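Local coordinates for protein beta-lactamase (Serratia marcescens, PDB 5GWA) that probably hydrolyses beta-lactam antibiotics to substituted beta-amino acids as a class A extended-spectrum beta-lactamase, and is covalently bound here by the inhibitor avibactam, at residues Y43-Q46 with S47-F51; G115-I118 with L119-F122; I143-T146 with E147-H151; A153-V156 with Q157-N160. All coordinates share one frame; numbering follows the deposited sequence. Where two conformers were deposited one is given.

Contact 1 of 4, residues Y43-Q46 with S47-F51. With NXL ((2S,5R)-1-formyl-5-[(sulfooxy)amino]piperidine-2-carboxamide), chain B.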
loop_
_atom_site.group_PDB
_atom_site.type_symbol
_atom_site.label_atom_id
_atom_site.label_comp_id
_atom_site.label_asym_id
_atom_site.label_seq_id
_atom_site.Cartn_x
_atom_site.Cartn_y
_atom_site.Cartn_z
ATOM N N TYR A 43 2.711 18.934 -13.509
ATOM C CA TYR A 43 3.296 17.810 -12.827
ATOM C C TYR A 43 2.217 17.032 -12.093
ATOM O O TYR A 43 1.360 17.605 -11.470
ATOM C CB TYR A 43 4.294 18.370 -11.809
ATOM C CG TYR A 43 5.470 19.045 -12.467
ATOM C CD1 TYR A 43 6.585 18.322 -12.818
ATOM C CD2 TYR A 43 5.456 20.387 -12.751
ATOM C CE1 TYR A 43 7.618 18.907 -13.508
ATOM C CE2 TYR A 43 6.477 20.994 -13.447
ATOM C CZ TYR A 43 7.571 20.249 -13.807
ATOM O OH TYR A 43 8.618 20.845 -14.473
ATOM N N PRO A 44 2.296 15.706 -12.111
ATOM C CA PRO A 44 1.339 14.926 -11.376
ATOM C C PRO A 44 1.596 15.033 -9.881
ATOM O O PRO A 44 2.738 14.895 -9.431
ATOM C CB PRO A 44 1.564 13.513 -11.909
ATOM C CG PRO A 44 2.975 13.514 -12.387
ATOM C CD PRO A 44 3.218 14.887 -12.912
ATOM N N MET A 45 0.546 15.343 -9.143
ATOM C CA MET A 45 0.686 15.636 -7.709
ATOM C C MET A 45 0.883 14.377 -6.837
ATOM O O MET A 45 1.519 14.461 -5.764
ATOM C CB MET A 45 -0.522 16.419 -7.200
ATOM C CG MET A 45 -0.546 17.831 -7.683
ATOM S SD MET A 45 -1.799 18.834 -6.887
ATOM C CE MET A 45 -3.272 18.294 -7.728
ATOM N N GLN A 46 0.252 13.268 -7.233
ATOM C CA GLN A 46 0.041 12.068 -6.406
ATOM C C GLN A 46 -0.368 12.517 -5.009
ATOM O O GLN A 46 -1.215 13.413 -4.900
ATOM C CB GLN A 46 1.273 11.211 -6.403
ATOM C CG GLN A 46 1.422 10.344 -7.621
ATOM C CD GLN A 46 0.413 9.224 -7.672
ATOM O OE1 GLN A 46 -0.390 9.037 -6.762
ATOM N NE2 GLN A 46 0.413 8.480 -8.800
ATOM N N SER A 47 0.271 12.015 -3.969
ATOM C CA SER A 47 -0.258 12.202 -2.618
ATOM C C SER A 47 -0.116 13.627 -2.101
ATOM O O SER A 47 -0.746 13.945 -1.083
ATOM C CB SER A 47 0.393 11.278 -1.593
ATOM O OG SER A 47 0.005 9.910 -1.744
ATOM N N THR A 48 0.601 14.509 -2.806
ATOM C CA THR A 48 0.736 15.875 -2.338
ATOM C C THR A 48 -0.609 16.596 -2.320
ATOM O O THR A 48 -0.800 17.463 -1.487
ATOM C CB THR A 48 1.763 16.717 -3.120
ATOM O OG1 THR A 48 1.329 16.866 -4.469
ATOM C CG2 THR A 48 3.157 16.060 -3.055
ATOM N N TYR A 49 -1.581 16.112 -3.086
ATOM C CA TYR A 49 -2.882 16.752 -3.067
ATOM C C TYR A 49 -3.698 16.496 -1.840
ATOM O O TYR A 49 -4.767 17.119 -1.660
ATOM C CB TYR A 49 -3.644 16.533 -4.360
ATOM C CG TYR A 49 -4.459 15.253 -4.481
ATOM C CD1 TYR A 49 -4.126 14.093 -3.777
ATOM C CD2 TYR A 49 -5.495 15.169 -5.426
ATOM C CE1 TYR A 49 -4.851 12.919 -3.958
ATOM C CE2 TYR A 49 -6.236 14.006 -5.586
ATOM C CZ TYR A 49 -5.876 12.862 -4.883
ATOM O OH TYR A 49 -6.585 11.674 -5.074
ATOM N N LYS A 50 -3.202 15.671 -0.941
ATOM C CA LYS A 50 -3.875 15.451 0.345
ATOM C C LYS A 50 -3.746 16.705 1.219
ATOM O O LYS A 50 -4.517 16.886 2.171
ATOM C CB LYS A 50 -3.328 14.216 1.054
ATOM C CG LYS A 50 -3.667 12.931 0.292
ATOM C CD LYS A 50 -2.832 11.749 0.763
ATOM C CE LYS A 50 -3.084 10.547 -0.122
ATOM N NZ LYS A 50 -2.353 9.350 0.361
ATOM N N PHE A 51 -2.735 17.526 0.966
ATOM C CA PHE A 51 -2.674 18.854 1.603
ATOM C C PHE A 51 -3.901 19.669 1.249
ATOM O O PHE A 51 -4.608 20.203 2.130
ATOM C CB PHE A 51 -1.366 19.567 1.194
ATOM C CG PHE A 51 -1.319 21.023 1.581
ATOM C CD1 PHE A 51 -1.310 21.379 2.917
ATOM C CD2 PHE A 51 -1.271 22.009 0.621
ATOM C CE1 PHE A 51 -1.232 22.703 3.298
ATOM C CE2 PHE A 51 -1.238 23.349 0.999
ATOM C CZ PHE A 51 -1.211 23.683 2.348
HETATM O OAC NXL B . 1.575 9.687 -3.379
HETATM C CAN NXL B . 0.921 9.136 -2.501
HETATM N N NXL B . 0.842 7.894 -2.328
HETATM C CAJ NXL B . 0.313 7.334 -1.102
HETATM C CA NXL B . 1.446 6.994 -3.301
HETATM C C NXL B . 0.492 6.130 -4.051
HETATM O O NXL B . -0.689 6.076 -3.760
HETATM N NAA NXL B . 1.056 5.325 -4.955
HETATM C CB NXL B . 2.479 6.147 -2.603
HETATM C CAH NXL B . 1.982 5.548 -1.310
HETATM C CAO NXL B . 1.417 6.606 -0.373
HETATM N NAK NXL B . 2.382 7.555 0.221
HETATM O OAL NXL B . 3.516 7.723 -0.425
HETATM S SAR NXL B . 4.237 9.045 -0.140
HETATM O OAD NXL B . 5.201 8.693 0.855
HETATM O OAE NXL B . 5.015 9.594 -1.195
HETATM O OAG NXL B . 3.021 10.118 0.046
#
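Met45 and Thr48 meet where the chain turns into the helix, and the packing is tightest there. Met45 O accepts two bonds from Thr48, one from its N at 3.1 Å and a shorter one from OG1 at 2.7 Å, both arriving from the same face of the carbonyl plane. The threonine hydroxyl can double back like this because chi1 of 64° sets OG1 between its own backbone N and carbonyl carbon. Tyr49 N donates almost straight to Gln46 O (3.3 Å, 175°), and Tyr49 CD1 lies 3.2 Å from that same Gln46 O. Met45, bent at its last torsion, crosses Tyr49 at about a right angle, its CE 3.8 Å from Tyr49 CB, and the tyrosine hydroxyl bonds to Ala145 O.

On the other flank fewer protein atoms meet across the turn, since Lys50 does not touch 43-46, and the inhibitor fills it. Gln46 CB comes closest to avibactam OAC, at 3.4 Å. NZ, at the end of the extended Lys50 chain, donates to Ser47 OG at 3.2 Å and also bonds to Ser111 OG and Asn113 OD1. Ser47 OG is joined covalently to CAN of avibactam, and Ser47 N gives a weak, bent bond to OAC, the carbonyl oxygen of the carbamoyl link. Serine and lysine form the SxxK motif of this family, and the adduct identifies Ser47 as the nucleophile, its amide probably forming part of the oxyanion hole.

Contact 2 of 4, residues G115-I118 with L119-F122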
loop_
_atom_site.group_PDB
_atom_site.type_symbol
_atom_site.label_atom_id
_atom_site.label_comp_id
_atom_site.label_asym_id
_atom_site.label_seq_id
_atom_site.Cartn_x
_atom_site.Cartn_y
_atom_site.Cartn_z
ATOM N N GLY A 115 -7.911 6.875 3.922
ATOM C CA GLY A 115 -8.307 8.086 4.651
ATOM C C GLY A 115 -8.551 9.236 3.684
ATOM O O GLY A 115 -9.538 10.006 3.798
ATOM N N CYS A 116 -7.714 9.341 2.665
ATOM C CA CYS A 116 -7.868 10.343 1.626
ATOM C C CYS A 116 -9.264 10.237 0.976
ATOM O O CYS A 116 -10.028 11.200 0.917
ATOM C CB CYS A 116 -6.774 10.162 0.578
ATOM S SG CYS A 116 -6.931 11.189 -0.889
ATOM N N ASP A 117 -9.620 9.051 0.541
ATOM C CA ASP A 117 -10.872 8.878 -0.163
ATOM C C ASP A 117 -12.081 8.975 0.742
ATOM O O ASP A 117 -13.111 9.504 0.312
ATOM C CB ASP A 117 -10.852 7.593 -0.998
ATOM C CG ASP A 117 -9.923 7.690 -2.204
ATOM O OD1 ASP A 117 -9.256 8.735 -2.459
ATOM O OD2 ASP A 117 -9.853 6.684 -2.924
ATOM N N ILE A 118 -11.950 8.555 1.993
ATOM C CA ILE A 118 -13.008 8.772 3.016
ATOM C C ILE A 118 -13.283 10.278 3.182
ATOM O O ILE A 118 -14.437 10.742 3.139
ATOM C CB ILE A 118 -12.584 8.172 4.380
ATOM C CG1 ILE A 118 -12.656 6.640 4.329
ATOM C CG2 ILE A 118 -13.461 8.696 5.501
ATOM C CD1 ILE A 118 -11.906 5.987 5.453
ATOM N N LEU A 119 -12.216 11.060 3.187
ATOM C CA LEU A 119 -12.339 12.505 3.325
ATOM C C LEU A 119 -12.853 13.176 2.049
ATOM O O LEU A 119 -13.637 14.132 2.156
ATOM C CB LEU A 119 -11.000 13.111 3.798
ATOM C CG LEU A 119 -10.567 12.741 5.231
ATOM C CD1 LEU A 119 -9.179 13.256 5.531
ATOM C CD2 LEU A 119 -11.559 13.215 6.297
ATOM N N PHE A 120 -12.463 12.719 0.861
ATOM C CA PHE A 120 -13.070 13.201 -0.401
ATOM C C PHE A 120 -14.571 12.986 -0.366
ATOM O O PHE A 120 -15.349 13.906 -0.640
ATOM C CB PHE A 120 -12.469 12.530 -1.639
ATOM C CG PHE A 120 -11.277 13.238 -2.209
ATOM C CD1 PHE A 120 -11.359 14.538 -2.646
ATOM C CD2 PHE A 120 -10.067 12.568 -2.321
ATOM C CE1 PHE A 120 -10.246 15.187 -3.135
ATOM C CE2 PHE A 120 -8.997 13.159 -2.965
ATOM C CZ PHE A 120 -9.061 14.470 -3.329
ATOM N N ARG A 121 -14.994 11.829 0.118
ATOM C CA ARG A 121 -16.439 11.576 0.212
ATOM C C ARG A 121 -17.134 12.489 1.207
ATOM O O ARG A 121 -18.196 13.092 0.859
ATOM C CB ARG A 121 -16.714 10.101 0.453
ATOM C CG ARG A 121 -16.476 9.288 -0.824
ATOM C CD ARG A 121 -16.918 7.830 -0.726
ATOM N NE ARG A 121 -16.093 7.069 0.212
ATOM C CZ ARG A 121 -14.938 6.485 -0.097
ATOM N NH1 ARG A 121 -14.462 6.566 -1.331
ATOM N NH2 ARG A 121 -14.290 5.770 0.819
ATOM N N PHE A 122 -16.519 12.692 2.363
ATOM C CA PHE A 122 -17.045 13.603 3.392
ATOM C C PHE A 122 -17.199 15.028 2.868
ATOM O O PHE A 122 -18.245 15.660 3.054
ATOM C CB PHE A 122 -16.164 13.581 4.637
ATOM C CG PHE A 122 -16.537 14.622 5.636
ATOM C CD1 PHE A 122 -17.727 14.521 6.346
ATOM C CD2 PHE A 122 -15.819 15.779 5.720
ATOM C CE1 PHE A 122 -18.139 15.549 7.164
ATOM C CE2 PHE A 122 -16.191 16.793 6.560
ATOM C CZ PHE A 122 -17.365 16.672 7.290
HETATM O O HOH W 1 -12.172 5.239 -2.666
#
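Asp117 OD2 and Arg121 NH1 are joined through one water, which donates to OD2 at 2.7 Å and accepts from NH1 at 3.0 Å; OD2 also bonds to Glu148 N of helix 147-151. Aspartate and arginine are thus linked one turn apart through a water instead of directly, and their opposite charges probably still attract. The arginine is folded back for this: its chain bends at chi3 (-68°), which lays the guanidinium flat over the backbone, with Asp117 O 3.5 Å from its plane, over its centre. The water sits at the edge of that guanidinium, in its plane. Arg121 N meanwhile donates to Asp117 O in the ordinary helical pattern, as Leu119, Phe120 and Phe122 do to Gly115, Cys116 and Ile118.

On the buried side the Cys116 sulfur lies beside the Phe120 ring. With SG trans to the backbone N (chi1 173°), the sulfur comes to 3.5 Å from Phe120 CE2, an oblique sulfur-aromatic contact. Asp117 OD1 approaches the edge of that ring, 3.9 Å from Phe120 CD2. Leu119 CG lies 3.3 Å from Gly115 O.

All this lies on helix 113-123, just past Ser111 and Asn113 of the inhibitor pocket. Leu119 packs on helix 100-109, Cys116 and Phe120 on helix 49-63, Ile118 and Phe122 on strand 71-74, and the two Asp117 oxygens hold the first turn of helix 147-151, OD1 bonding to Glu147 N beside the bond of OD2 to Glu148 N.

Contact 3 of 4, residues I143-T146 with E147-H151. With NA (sodium ion), chain Q; NXL ((2S,5R)-1-formyl-5-[(sulfooxy)amino]piperidine-2-carboxamide), chain B.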
loop_
_atom_site.group_PDB
_atom_site.type_symbol
_atom_site.label_atom_id
_atom_site.label_comp_id
_atom_site.label_asym_id
_atom_site.label_seq_id
_atom_site.Cartn_x
_atom_site.Cartn_y
_atom_site.Cartn_z
ATOM N N ILE A 143 -7.717 19.185 -9.613
ATOM C CA ILE A 143 -8.054 18.044 -8.752
ATOM C C ILE A 143 -9.261 17.342 -9.359
ATOM O O ILE A 143 -10.393 17.885 -9.339
ATOM C CB ILE A 143 -8.260 18.479 -7.291
ATOM C CG1 ILE A 143 -6.950 19.065 -6.732
ATOM C CG2 ILE A 143 -8.815 17.351 -6.419
ATOM C CD1 ILE A 143 -7.066 19.840 -5.446
ATOM N N LYS A 144 -9.025 16.110 -9.810
ATOM C CA LYS A 144 -9.988 15.390 -10.628
ATOM C C LYS A 144 -10.269 13.962 -10.166
ATOM O O LYS A 144 -11.231 13.365 -10.617
ATOM C CB LYS A 144 -9.516 15.392 -12.057
ATOM C CG LYS A 144 -9.449 16.783 -12.670
ATOM C CD LYS A 144 -10.791 17.430 -12.875
ATOM C CE LYS A 144 -10.601 18.920 -13.172
ATOM N NZ LYS A 144 -11.882 19.553 -13.587
ATOM N N ALA A 145 -9.309 13.328 -9.505
ATOM C CA ALA A 145 -9.429 11.876 -9.298
ATOM C C ALA A 145 -9.058 11.517 -7.875
ATOM O O ALA A 145 -8.085 12.003 -7.334
ATOM C CB ALA A 145 -8.524 11.112 -10.220
ATOM N N THR A 146 -9.800 10.591 -7.316
ATOM C CA THR A 146 -9.526 10.065 -5.986
ATOM C C THR A 146 -8.365 9.079 -6.070
ATOM O O THR A 146 -7.884 8.767 -7.152
ATOM C CB THR A 146 -10.728 9.288 -5.437
ATOM O OG1 THR A 146 -11.004 8.188 -6.310
ATOM C CG2 THR A 146 -11.957 10.169 -5.309
ATOM N N GLU A 147 -7.914 8.589 -4.925
ATOM C CA GLU A 147 -6.864 7.586 -4.945
ATOM C C GLU A 147 -7.322 6.314 -5.617
ATOM O O GLU A 147 -6.568 5.740 -6.405
ATOM C CB GLU A 147 -6.342 7.296 -3.526
ATOM C CG GLU A 147 -5.468 8.430 -3.001
ATOM C CD GLU A 147 -4.096 8.502 -3.630
ATOM O OE1 GLU A 147 -3.658 7.514 -4.274
ATOM O OE2 GLU A 147 -3.357 9.510 -3.429
ATOM N N GLU A 148 -8.533 5.886 -5.334
ATOM C CA GLU A 148 -9.064 4.666 -5.974
ATOM C C GLU A 148 -9.090 4.826 -7.485
ATOM O O GLU A 148 -8.637 3.943 -8.214
ATOM C CB GLU A 148 -10.434 4.385 -5.440
ATOM C CG GLU A 148 -11.184 3.270 -6.150
ATOM C CD GLU A 148 -12.554 3.022 -5.538
ATOM O OE1 GLU A 148 -13.044 3.883 -4.774
ATOM O OE2 GLU A 148 -13.180 1.991 -5.875
ATOM N N GLU A 149 -9.510 6.005 -7.936
ATOM C CA GLU A 149 -9.551 6.282 -9.357
ATOM C C GLU A 149 -8.157 6.292 -9.997
ATOM O O GLU A 149 -7.947 5.773 -11.103
ATOM C CB GLU A 149 -10.297 7.599 -9.603
ATOM C CG GLU A 149 -11.778 7.519 -9.357
ATOM C CD GLU A 149 -12.502 8.837 -9.505
ATOM O OE1 GLU A 149 -11.959 9.900 -9.129
ATOM O OE2 GLU A 149 -13.722 8.803 -9.780
ATOM N N MET A 150 -7.152 6.804 -9.290
ATOM C CA MET A 150 -5.796 6.816 -9.811
ATOM C C MET A 150 -5.219 5.400 -9.940
ATOM O O MET A 150 -4.352 5.141 -10.760
ATOM C CB MET A 150 -4.877 7.680 -8.921
ATOM C CG MET A 150 -5.058 9.165 -9.161
ATOM S SD MET A 150 -3.680 10.119 -8.510
ATOM C CE MET A 150 -4.060 10.015 -6.785
ATOM N N HIS A 151 -5.578 4.541 -9.007
ATOM C CA HIS A 151 -5.023 3.174 -8.989
ATOM C C HIS A 151 -5.642 2.307 -10.085
ATOM O O HIS A 151 -5.157 1.195 -10.331
ATOM C CB HIS A 151 -5.248 2.531 -7.610
ATOM C CG HIS A 151 -4.307 3.022 -6.561
ATOM N ND1 HIS A 151 -4.314 4.321 -6.088
ATOM C CD2 HIS A 151 -3.323 2.380 -5.883
ATOM C CE1 HIS A 151 -3.364 4.462 -5.179
ATOM N NE2 HIS A 151 -2.739 3.299 -5.048
HETATM NA NA NA Q . -2.697 6.818 -12.150
HETATM O OAC NXL B . 1.575 9.687 -3.379
HETATM C CAN NXL B . 0.921 9.136 -2.501
HETATM N N NXL B . 0.842 7.894 -2.328
HETATM C CAJ NXL B . 0.313 7.334 -1.102
HETATM C CA NXL B . 1.446 6.994 -3.301
HETATM C C NXL B . 0.492 6.130 -4.051
HETATM O O NXL B . -0.689 6.076 -3.760
HETATM N NAA NXL B . 1.056 5.325 -4.955
HETATM C CB NXL B . 2.479 6.147 -2.603
HETATM C CAH NXL B . 1.982 5.548 -1.310
HETATM C CAO NXL B . 1.417 6.606 -0.373
HETATM N NAK NXL B . 2.382 7.555 0.221
HETATM O OAL NXL B . 3.516 7.723 -0.425
HETATM S SAR NXL B . 4.237 9.045 -0.140
HETATM O OAD NXL B . 5.201 8.693 0.855
HETATM O OAE NXL B . 5.015 9.594 -1.195
HETATM O OAG NXL B . 3.021 10.118 0.046
HETATM O O HOH W 2 -13.646 12.082 -8.811
HETATM O O HOH W 3 -13.340 6.882 -5.770
HETATM O O HOH W 4 -0.947 6.214 -10.103
#
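Thr146 and Glu149 exchange two hydrogen bonds that make up a capping box at the start of helix 147-151. Thr146 is the N-cap: its OG1 accepts from Glu149 N at 3.1 Å, a position OG1 reaches because chi1 (61°) turns it between the backbone N and the carbonyl carbon. In return Thr146 N donates to Glu149 OE1 at 2.9 Å, nearly straight at 165° and on the anti side of the carboxylate. The first helical backbone bond, Met150 N to Thr146 O, closes the turn.

Water bonds extend the box outwards. One water donates to both Glu149 OE1 and Lys144 O, and a second joins Thr146 OG1 to Glu148 OE1.

The apolar part is slight: Ala145 CB rests 4.1 Å from Met150 CG.

Within the helix, His151 doubles its hold on Glu147 O, which takes both the backbone N and ND1, the latter at 2.7 Å from above the carbonyl plane. That bond helps to hold the imidazole with its edge to the avibactam carboxamide, His151 CE1 3.4 Å from the inhibitor atom O.

Metal contact comes from Met150 O, which binds a sodium ion at 2.7 Å.

Glu147, bent at chi2, brings OE1 to the edge of the His151 ring and to 3.3 Å from the same inhibitor oxygen O, while OE2 makes a long, weak ion pair with Lys50. It stands where class A enzymes carry their omega-loop glutamate, beside the carbamoylated Ser47. The capping box, together with the bond from Glu147 N to Asp117 OD1, is consistent with a fixed start of the helix that carries it.

Contact 4 of 4, residues A153-V156 with Q157-N160. With NA (sodium ion), chain Q.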
loop_
_atom_site.group_PDB
_atom_site.type_symbol
_atom_site.label_atom_id
_atom_site.label_comp_id
_atom_site.label_asym_id
_atom_site.label_seq_id
_atom_site.Cartn_x
_atom_site.Cartn_y
_atom_site.Cartn_z
ATOM N N ALA A 153 -5.804 3.040 -13.338
ATOM C CA ALA A 153 -5.131 3.208 -14.609
ATOM C C ALA A 153 -3.996 4.218 -14.563
ATOM O O ALA A 153 -4.118 5.302 -13.996
ATOM C CB ALA A 153 -6.143 3.600 -15.676
ATOM N N TRP A 154 -2.918 3.885 -15.249
ATOM C CA TRP A 154 -1.696 4.634 -15.183
ATOM C C TRP A 154 -1.881 6.109 -15.473
ATOM O O TRP A 154 -1.363 6.922 -14.762
ATOM C CB TRP A 154 -0.681 4.040 -16.160
ATOM C CG TRP A 154 0.571 4.817 -16.263
ATOM C CD1 TRP A 154 0.908 5.698 -17.261
ATOM C CD2 TRP A 154 1.664 4.831 -15.339
ATOM N NE1 TRP A 154 2.146 6.217 -17.035
ATOM C CE2 TRP A 154 2.630 5.721 -15.850
ATOM C CE3 TRP A 154 1.952 4.136 -14.159
ATOM C CZ2 TRP A 154 3.847 5.946 -15.217
ATOM C CZ3 TRP A 154 3.147 4.394 -13.509
ATOM C CH2 TRP A 154 4.087 5.283 -14.048
ATOM N N ASN A 155 -2.678 6.487 -16.466
ATOM C CA ASN A 155 -2.757 7.867 -16.911
ATOM C C ASN A 155 -3.538 8.784 -15.949
ATOM O O ASN A 155 -3.411 10.011 -15.981
ATOM C CB ASN A 155 -3.405 7.899 -18.297
ATOM C CG ASN A 155 -3.764 9.289 -18.730
ATOM O OD1 ASN A 155 -2.887 10.107 -19.012
ATOM N ND2 ASN A 155 -5.054 9.594 -18.706
ATOM N N VAL A 156 -4.377 8.196 -15.104
ATOM C CA VAL A 156 -5.316 9.002 -14.326
ATOM C C VAL A 156 -4.591 9.983 -13.386
ATOM O O VAL A 156 -5.045 11.112 -13.157
ATOM C CB VAL A 156 -6.283 8.125 -13.524
ATOM C CG1 VAL A 156 -7.192 8.986 -12.665
ATOM C CG2 VAL A 156 -7.107 7.232 -14.455
ATOM N N GLN A 157 -3.416 9.595 -12.917
ATOM C CA GLN A 157 -2.601 10.492 -12.072
ATOM C C GLN A 157 -2.266 11.841 -12.712
ATOM O O GLN A 157 -2.089 12.820 -12.025
ATOM C CB GLN A 157 -1.296 9.822 -11.610
ATOM C CG GLN A 157 -0.337 9.467 -12.739
ATOM C CD GLN A 157 0.765 8.549 -12.278
ATOM O OE1 GLN A 157 1.567 8.916 -11.409
ATOM N NE2 GLN A 157 0.941 7.450 -12.996
ATOM N N TYR A 158 -2.129 11.885 -14.042
ATOM C CA TYR A 158 -1.779 13.118 -14.692
ATOM C C TYR A 158 -2.960 14.115 -14.691
ATOM O O TYR A 158 -2.754 15.310 -14.944
ATOM C CB TYR A 158 -1.237 12.873 -16.122
ATOM C CG TYR A 158 0.078 12.120 -16.162
ATOM C CD1 TYR A 158 1.284 12.795 -16.126
ATOM C CD2 TYR A 158 0.091 10.741 -16.260
ATOM C CE1 TYR A 158 2.500 12.104 -16.181
ATOM C CE2 TYR A 158 1.275 10.043 -16.303
ATOM C CZ TYR A 158 2.474 10.737 -16.242
ATOM O OH TYR A 158 3.645 10.029 -16.321
ATOM N N THR A 159 -4.179 13.641 -14.405
ATOM C CA THR A 159 -5.303 14.563 -14.297
ATOM C C THR A 159 -5.301 15.362 -13.014
ATOM O O THR A 159 -6.001 16.376 -12.897
ATOM C CB THR A 159 -6.671 13.881 -14.480
ATOM O OG1 THR A 159 -6.965 13.013 -13.376
ATOM C CG2 THR A 159 -6.696 13.083 -15.752
ATOM N N ASN A 160 -4.565 14.874 -12.021
ATOM C CA ASN A 160 -4.339 15.595 -10.780
ATOM C C ASN A 160 -2.986 16.302 -10.864
ATOM O O ASN A 160 -1.964 15.779 -10.419
ATOM C CB ASN A 160 -4.303 14.647 -9.594
ATOM C CG ASN A 160 -5.646 14.078 -9.246
ATOM O OD1 ASN A 160 -6.667 14.750 -9.326
ATOM N ND2 ASN A 160 -5.651 12.867 -8.780
HETATM NA NA NA Q . -2.697 6.818 -12.150
HETATM O O HOH W 5 3.363 8.261 -18.621
HETATM O O HOH W 4 -0.947 6.214 -10.103
#
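Gln157 folds back over Trp154, and its side chain can be followed atom by atom. CB, 3.4 Å from the sodium ion, and CG pass beside the metal without binding it; the ion is held by carbonyl oxygens and a water. CG also passes Trp154 O at 3.4 Å, and CD lies 3.7 Å from Trp154 O. At the tip NE2 donates to Trp154 O (3.0 Å, 166°), the oxygen lying in the amide plane. NE2 also sits over the centre of one indole face, 3.5 Å above it, the amide standing at 76° to the ring, while OE1 takes its bond from Gln46 NE2. Trp154 O thus serves two partners, since it also binds the sodium at 2.9 Å together with Ala153 O and Met150 O.

Tyr158 turns its edge towards the Trp154 face in an offset edge-to-face pair, planes 63° apart. A water spans the two, accepting from Trp154 NE1 at 2.9 Å and donating to Tyr158 OH, which bonds to Asp252 as well. Further on, Val156 O takes Thr159 OG1 in its carbonyl plane at 2.7 Å and Thr159 N from above that plane.

Residues 154-159 have helical torsions without the regular bonds, within the loop between helix 147-151 and strand 161-162. Trp154, Gln157 and Tyr158 pack on Ala228 of strand 227-237, Val156 and Gln157 on Met150 of helix 147-151, and Asn160 bonds back to Lys144 N and Ala145 O.

The contacts come in series along the chain, each closing before the next opens. Contacts 3 and 4 lie nearest, with centres about 7 Å apart, and they share one sodium ion and a water; together they cover much of the omega loop of this class A fold. Contact 1, at the start of helix 49-63, is about 10 Å from contact 3 and 11 Å from contact 4 between centres, and strands 43-44, 141-142 and 161-162 of the small sheet bring all three together. Contact 2, on helix 113-123, is about 18 Å from contact 4 between centres. Contacts 1 and 3 both touch avibactam and line the pocket, while contacts 2 and 4 pack behind them, each against both.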